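Local coordinates for glucose-binding protein (Thermus thermophilus HB27, PDB 2B3F) that binds glucose or galactose in the periplasm and probably delivers the sugar to a binding-protein-dependent transport system, at residues A16-Y28 with N294-S308. Sequence-based numbering, arbitrary orientation.
Sequences ALEALIRLYKQKY and NWLRLVGSKEGQDTS. Unlike the reference sequence in segment 294-308: Ser-308 (reference Phe).
Lys-27 and Glu-303 reach for each other from opposite directions and close a salt bridge, NZ of Lys-27 lying 2.8 Å from OE1 of Glu-303 on the syn side of the carboxylate. A bend at the end of the lysine chain (chi4 -87°) turns the ammonium onto that oxygen. Just past the C-terminal end of helix 16-27, the amide of Asn-294 lies almost parallel to the Tyr-28 ring, the planes 7° apart, with Asn-294 CB 3.6 Å from Tyr-28 OH. Two waters stitch this corner: one donates to Tyr-24 OH and accepts from Asn-294 ND2, the other links Tyr-28 OH to the backbone O of Asn-294. Tyr-24 OH is also hydrogen-bonded to Asn-291 O, while Arg-297 NH1 holds Asn-294 OD1 and Arg-297 NE forms a salt bridge with Glu-91. With an alanine here in place of Asn-294, the first water would probably lose its ND2 donor, Arg-297 NH1 its OD1 acceptor, and the Tyr-28 ring the amide lying nearly parallel to it. In this periplasmic-binding-protein fold, helix 16-27 packs against strands 2-7 and 32-37, and the helices 294-299 and 302-308 lie against it, 302-308 closer to antiparallel, at 144°, and 294-299 crossing more obliquely. Trp-295 is a knob among Leu-17, Leu-20, Ile-21 and Tyr-24; its CH2 touches Leu-20 CB at 3.7 Å, and its edge is turned to the Tyr-24 face in an offset edge-to-face pair. Leu-298 enters the next hole, CD2 against Tyr-24 CB and CD1 against Leu-23 CD2, and Leu-23 in turn sits among Leu-298, Glu-303, Gly-304 and Thr-307. Toward the galactose site, where the sugar-binding Lys-312 adjoins Ala-16, packing is tight: Leu-20 CG presses on Ser-308 CB at 3.5 Å, and Ala-16 CB comes within 3.3 Å of Ser-308 O.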
loop_
_atom_site.group_PDB
_atom_site.type_symbol
_atom_site.label_atom_id
_atom_site.label_comp_id
_atom_site.label_asym_id
_atom_site.label_seq_id
_atom_site.Cartn_x
_atom_site.Cartn_y
_atom_site.Cartn_z
ATOM N N ALA A 16 6.693 11.712 -7.833
ATOM C CA ALA A 16 6.824 12.185 -6.448
ATOM C C ALA A 16 8.260 12.064 -5.926
ATOM O O ALA A 16 8.804 13.007 -5.371
ATOM C CB ALA A 16 5.840 11.448 -5.539
ATOM N N LEU A 17 8.884 10.900 -6.101
ATOM C CA LEU A 17 10.267 10.721 -5.719
ATOM C C LEU A 17 11.200 11.702 -6.439
ATOM O O LEU A 17 12.151 12.226 -5.846
ATOM C CB LEU A 17 10.716 9.292 -6.026
ATOM C CG LEU A 17 12.186 8.991 -5.772
ATOM C CD1 LEU A 17 12.529 9.131 -4.288
ATOM C CD2 LEU A 17 12.530 7.617 -6.263
ATOM N N GLU A 18 10.955 11.902 -7.732
ATOM C CA GLU A 18 11.822 12.743 -8.541
ATOM C C GLU A 18 11.768 14.190 -8.047
ATOM O O GLU A 18 12.804 14.869 -8.000
ATOM C CB GLU A 18 11.448 12.600 -10.021
ATOM C CG GLU A 18 11.926 11.262 -10.571
ATOM C CD GLU A 18 11.076 10.700 -11.699
ATOM O OE1 GLU A 18 10.336 11.485 -12.349
ATOM O OE2 GLU A 18 11.146 9.442 -11.920
ATOM N N ALA A 19 10.579 14.615 -7.618
ATOM C CA ALA A 19 10.379 15.943 -7.026
ATOM C C ALA A 19 11.166 16.067 -5.717
ATOM O O ALA A 19 11.805 17.099 -5.464
ATOM C CB ALA A 19 8.912 16.199 -6.791
ATOM N N LEU A 20 11.137 15.027 -4.881
ATOM C CA LEU A 20 11.959 15.028 -3.660
ATOM C C LEU A 20 13.443 15.093 -3.957
ATOM O O LEU A 20 14.192 15.778 -3.255
ATOM C CB LEU A 20 11.698 13.786 -2.811
ATOM C CG LEU A 20 10.398 13.826 -2.051
ATOM C CD1 LEU A 20 10.126 12.452 -1.440
ATOM C CD2 LEU A 20 10.414 14.910 -0.943
ATOM N N ILE A 21 13.881 14.351 -4.967
ATOM C CA ILE A 21 15.284 14.330 -5.324
ATOM C C ILE A 21 15.733 15.720 -5.808
ATOM O O ILE A 21 16.822 16.161 -5.466
ATOM C CB ILE A 21 15.582 13.237 -6.375
ATOM C CG1 ILE A 21 15.453 11.864 -5.700
ATOM C CG2 ILE A 21 16.994 13.409 -6.972
ATOM C CD1 ILE A 21 15.582 10.676 -6.612
ATOM N N ARG A 22 14.885 16.396 -6.572
ATOM C CA ARG A 22 15.194 17.750 -7.050
ATOM C C ARG A 22 15.342 18.711 -5.873
ATOM O O ARG A 22 16.276 19.509 -5.843
ATOM C CB ARG A 22 14.133 18.262 -8.020
ATOM C CG ARG A 22 14.270 17.651 -9.408
ATOM C CD ARG A 22 13.483 18.418 -10.460
ATOM N NE ARG A 22 12.045 18.329 -10.237
ATOM C CZ ARG A 22 11.294 17.269 -10.551
ATOM N NH1 ARG A 22 11.825 16.180 -11.100
ATOM N NH2 ARG A 22 10.003 17.304 -10.302
ATOM N N LEU A 23 14.421 18.615 -4.916
ATOM C CA LEU A 23 14.512 19.366 -3.665
ATOM C C LEU A 23 15.816 19.077 -2.920
ATOM O O LEU A 23 16.491 19.987 -2.429
ATOM C CB LEU A 23 13.341 19.012 -2.769
ATOM C CG LEU A 23 12.692 20.140 -2.002
ATOM C CD1 LEU A 23 11.981 21.090 -2.970
ATOM C CD2 LEU A 23 11.701 19.570 -1.032
ATOM N N TYR A 24 16.174 17.807 -2.821
ATOM C CA TYR A 24 17.411 17.418 -2.145
ATOM C C TYR A 24 18.649 18.035 -2.824
ATOM O O TYR A 24 19.546 18.556 -2.147
ATOM C CB TYR A 24 17.537 15.884 -2.106
ATOM C CG TYR A 24 18.726 15.374 -1.324
ATOM C CD1 TYR A 24 18.632 15.118 0.040
ATOM C CD2 TYR A 24 19.959 15.167 -1.940
ATOM C CE1 TYR A 24 19.731 14.645 0.770
ATOM C CE2 TYR A 24 21.064 14.687 -1.208
ATOM C CZ TYR A 24 20.947 14.444 0.143
ATOM O OH TYR A 24 22.036 13.960 0.843
ATOM N N LYS A 25 18.685 17.966 -4.157
ATOM C CA LYS A 25 19.814 18.500 -4.928
ATOM C C LYS A 25 19.942 20.032 -4.829
ATOM O O LYS A 25 21.058 20.566 -4.868
ATOM C CB LYS A 25 19.715 18.081 -6.388
ATOM C CG LYS A 25 19.899 16.604 -6.628
ATOM C CD LYS A 25 19.617 16.290 -8.089
ATOM C CE LYS A 25 19.907 14.851 -8.429
ATOM N NZ LYS A 25 19.687 14.541 -9.893
ATOM N N GLN A 26 18.822 20.729 -4.693
ATOM C CA GLN A 26 18.866 22.176 -4.411
ATOM C C GLN A 26 19.586 22.447 -3.087
ATOM O O GLN A 26 20.418 23.366 -2.983
ATOM C CB GLN A 26 17.459 22.762 -4.302
ATOM C CG GLN A 26 16.740 22.928 -5.616
ATOM C CD GLN A 26 15.454 23.726 -5.471
ATOM O OE1 GLN A 26 15.487 24.953 -5.251
ATOM N NE2 GLN A 26 14.308 23.041 -5.591
ATOM N N LYS A 27 19.255 21.657 -2.069
ATOM C CA LYS A 27 19.802 21.869 -0.742
ATOM C C LYS A 27 21.238 21.398 -0.669
ATOM O O LYS A 27 22.028 21.946 0.094
ATOM C CB LYS A 27 18.978 21.127 0.318
ATOM C CG LYS A 27 17.557 21.625 0.442
ATOM C CD LYS A 27 16.737 20.735 1.375
ATOM C CE LYS A 27 15.301 21.248 1.532
ATOM N NZ LYS A 27 15.186 22.262 2.628
ATOM N N TYR A 28 21.575 20.367 -1.433
ATOM C CA TYR A 28 22.870 19.733 -1.329
ATOM C C TYR A 28 23.442 19.549 -2.718
ATOM O O TYR A 28 23.496 18.432 -3.217
ATOM C CB TYR A 28 22.758 18.383 -0.606
ATOM C CG TYR A 28 22.064 18.482 0.729
ATOM C CD1 TYR A 28 22.649 19.162 1.796
ATOM C CD2 TYR A 28 20.806 17.911 0.928
ATOM C CE1 TYR A 28 22.015 19.262 3.005
ATOM C CE2 TYR A 28 20.166 18.000 2.151
ATOM C CZ TYR A 28 20.770 18.683 3.187
ATOM O OH TYR A 28 20.130 18.785 4.404
ATOM N N ASN A 294 20.670 13.291 5.905
ATOM C CA ASN A 294 20.050 14.491 5.370
ATOM C C ASN A 294 18.830 14.192 4.482
ATOM O O ASN A 294 17.868 14.955 4.422
ATOM C CB ASN A 294 21.102 15.333 4.649
ATOM C CG ASN A 294 22.099 15.970 5.634
ATOM O OD1 ASN A 294 21.769 16.149 6.808
ATOM N ND2 ASN A 294 23.305 16.306 5.158
ATOM N N TRP A 295 18.852 13.043 3.811
ATOM C CA TRP A 295 17.669 12.604 3.080
ATOM C C TRP A 295 16.520 12.327 4.059
ATOM O O TRP A 295 15.395 12.752 3.833
ATOM C CB TRP A 295 18.008 11.368 2.222
ATOM C CG TRP A 295 16.830 10.692 1.579
ATOM C CD1 TRP A 295 16.244 9.542 1.988
ATOM C CD2 TRP A 295 16.099 11.126 0.422
ATOM N NE1 TRP A 295 15.203 9.217 1.162
ATOM C CE2 TRP A 295 15.079 10.173 0.197
ATOM C CE3 TRP A 295 16.209 12.211 -0.449
ATOM C CZ2 TRP A 295 14.186 10.269 -0.870
ATOM C CZ3 TRP A 295 15.308 12.327 -1.486
ATOM C CH2 TRP A 295 14.314 11.343 -1.702
ATOM N N LEU A 296 16.805 11.621 5.149
ATOM C CA LEU A 296 15.775 11.352 6.173
ATOM C C LEU A 296 15.161 12.643 6.723
ATOM O O LEU A 296 13.940 12.748 6.916
ATOM C CB LEU A 296 16.352 10.506 7.317
ATOM C CG LEU A 296 16.925 9.139 6.945
ATOM C CD1 LEU A 296 17.373 8.395 8.183
ATOM C CD2 LEU A 296 15.897 8.315 6.136
ATOM N N ARG A 297 16.010 13.645 6.969
ATOM C CA ARG A 297 15.520 14.920 7.481
ATOM C C ARG A 297 14.587 15.588 6.487
ATOM O O ARG A 297 13.584 16.192 6.870
ATOM C CB ARG A 297 16.693 15.843 7.839
ATOM C CG ARG A 297 17.549 15.303 8.986
ATOM C CD ARG A 297 18.765 16.179 9.259
ATOM N NE ARG A 297 18.320 17.560 9.448
ATOM C CZ ARG A 297 18.803 18.627 8.813
ATOM N NH1 ARG A 297 19.815 18.522 7.952
ATOM N NH2 ARG A 297 18.286 19.828 9.077
ATOM N N LEU A 298 14.896 15.447 5.198
ATOM C CA LEU A 298 14.030 15.966 4.153
ATOM C C LEU A 298 12.698 15.218 4.048
ATOM O O LEU A 298 11.631 15.818 4.016
ATOM C CB LEU A 298 14.749 15.948 2.795
ATOM C CG LEU A 298 13.874 16.277 1.584
ATOM C CD1 LEU A 298 13.305 17.656 1.671
ATOM C CD2 LEU A 298 14.666 16.108 0.288
ATOM N N VAL A 299 12.760 13.892 3.970
ATOM C CA VAL A 299 11.511 13.126 3.792
ATOM C C VAL A 299 10.615 13.207 5.031
ATOM O O VAL A 299 9.413 13.052 4.923
ATOM C CB VAL A 299 11.748 11.640 3.347
ATOM C CG1 VAL A 299 12.634 11.579 2.093
ATOM C CG2 VAL A 299 12.317 10.838 4.426
ATOM N N GLY A 300 11.203 13.487 6.193
ATOM C CA GLY A 300 10.435 13.724 7.422
ATOM C C GLY A 300 9.880 15.139 7.621
ATOM O O GLY A 300 9.161 15.392 8.595
ATOM N N SER A 301 10.182 16.042 6.698
ATOM C CA SER A 301 9.806 17.462 6.813
ATOM C C SER A 301 8.511 17.803 6.104
ATOM O O SER A 301 8.099 17.133 5.141
ATOM C CB SER A 301 10.939 18.325 6.232
ATOM O OG SER A 301 11.009 18.244 4.812
ATOM N N LYS A 302 7.875 18.899 6.520
ATOM C CA LYS A 302 6.666 19.379 5.863
ATOM C C LYS A 302 6.935 19.792 4.411
ATOM O O LYS A 302 6.152 19.468 3.516
ATOM C CB LYS A 302 6.070 20.541 6.660
ATOM C CG LYS A 302 4.727 21.005 6.148
ATOM C CD LYS A 302 4.172 22.131 6.998
ATOM C CE LYS A 302 2.988 22.790 6.335
ATOM N NZ LYS A 302 2.313 23.774 7.263
ATOM N N GLU A 303 8.053 20.473 4.178
ATOM C CA GLU A 303 8.432 20.904 2.838
ATOM C C GLU A 303 8.523 19.693 1.889
ATOM O O GLU A 303 7.934 19.701 0.813
ATOM C CB GLU A 303 9.767 21.653 2.885
ATOM C CG GLU A 303 10.139 22.345 1.584
ATOM C CD GLU A 303 11.580 22.870 1.565
ATOM O OE1 GLU A 303 12.389 22.505 2.453
ATOM O OE2 GLU A 303 11.892 23.648 0.639
ATOM N N GLY A 304 9.236 18.658 2.313
ATOM C CA GLY A 304 9.372 17.425 1.514
ATOM C C GLY A 304 8.024 16.766 1.254
ATOM O O GLY A 304 7.646 16.535 0.111
ATOM N N GLN A 305 7.279 16.496 2.318
ATOM C CA GLN A 305 6.033 15.741 2.225
ATOM C C GLN A 305 4.925 16.457 1.462
ATOM O O GLN A 305 4.117 15.814 0.764
ATOM C CB GLN A 305 5.541 15.302 3.630
ATOM C CG GLN A 305 6.532 14.367 4.323
ATOM C CD GLN A 305 5.956 13.592 5.505
ATOM O OE1 GLN A 305 4.745 13.608 5.745
ATOM N NE2 GLN A 305 6.833 12.908 6.234
ATOM N N ASP A 306 4.849 17.787 1.588
ATOM C CA ASP A 306 3.830 18.527 0.857
ATOM C C ASP A 306 4.236 18.885 -0.583
ATOM O O ASP A 306 3.421 19.389 -1.340
ATOM C CB ASP A 306 3.421 19.777 1.642
ATOM C CG ASP A 306 2.464 19.469 2.786
ATOM O OD1 ASP A 306 1.990 18.294 2.930
ATOM O OD2 ASP A 306 2.164 20.449 3.534
ATOM N N THR A 307 5.498 18.651 -0.923
ATOM C CA THR A 307 5.965 18.672 -2.317
ATOM C C THR A 307 5.668 17.348 -3.037
ATOM O O THR A 307 5.110 17.337 -4.145
ATOM C CB THR A 307 7.462 18.971 -2.366
ATOM O OG1 THR A 307 7.712 20.262 -1.775
ATOM C CG2 THR A 307 7.986 18.965 -3.794
ATOM N N SER A 308 6.027 16.233 -2.406
ATOM C CA SER A 308 5.923 14.914 -3.060
ATOM C C SER A 308 4.533 14.305 -3.043
ATOM O O SER A 308 4.072 13.757 -4.058
ATOM C CB SER A 308 6.932 13.948 -2.452
ATOM O OG SER A 308 6.754 13.835 -1.055
HETATM O O HOH W 1 23.894 15.894 2.337
HETATM O O HOH W 2 17.618 17.683 4.612
#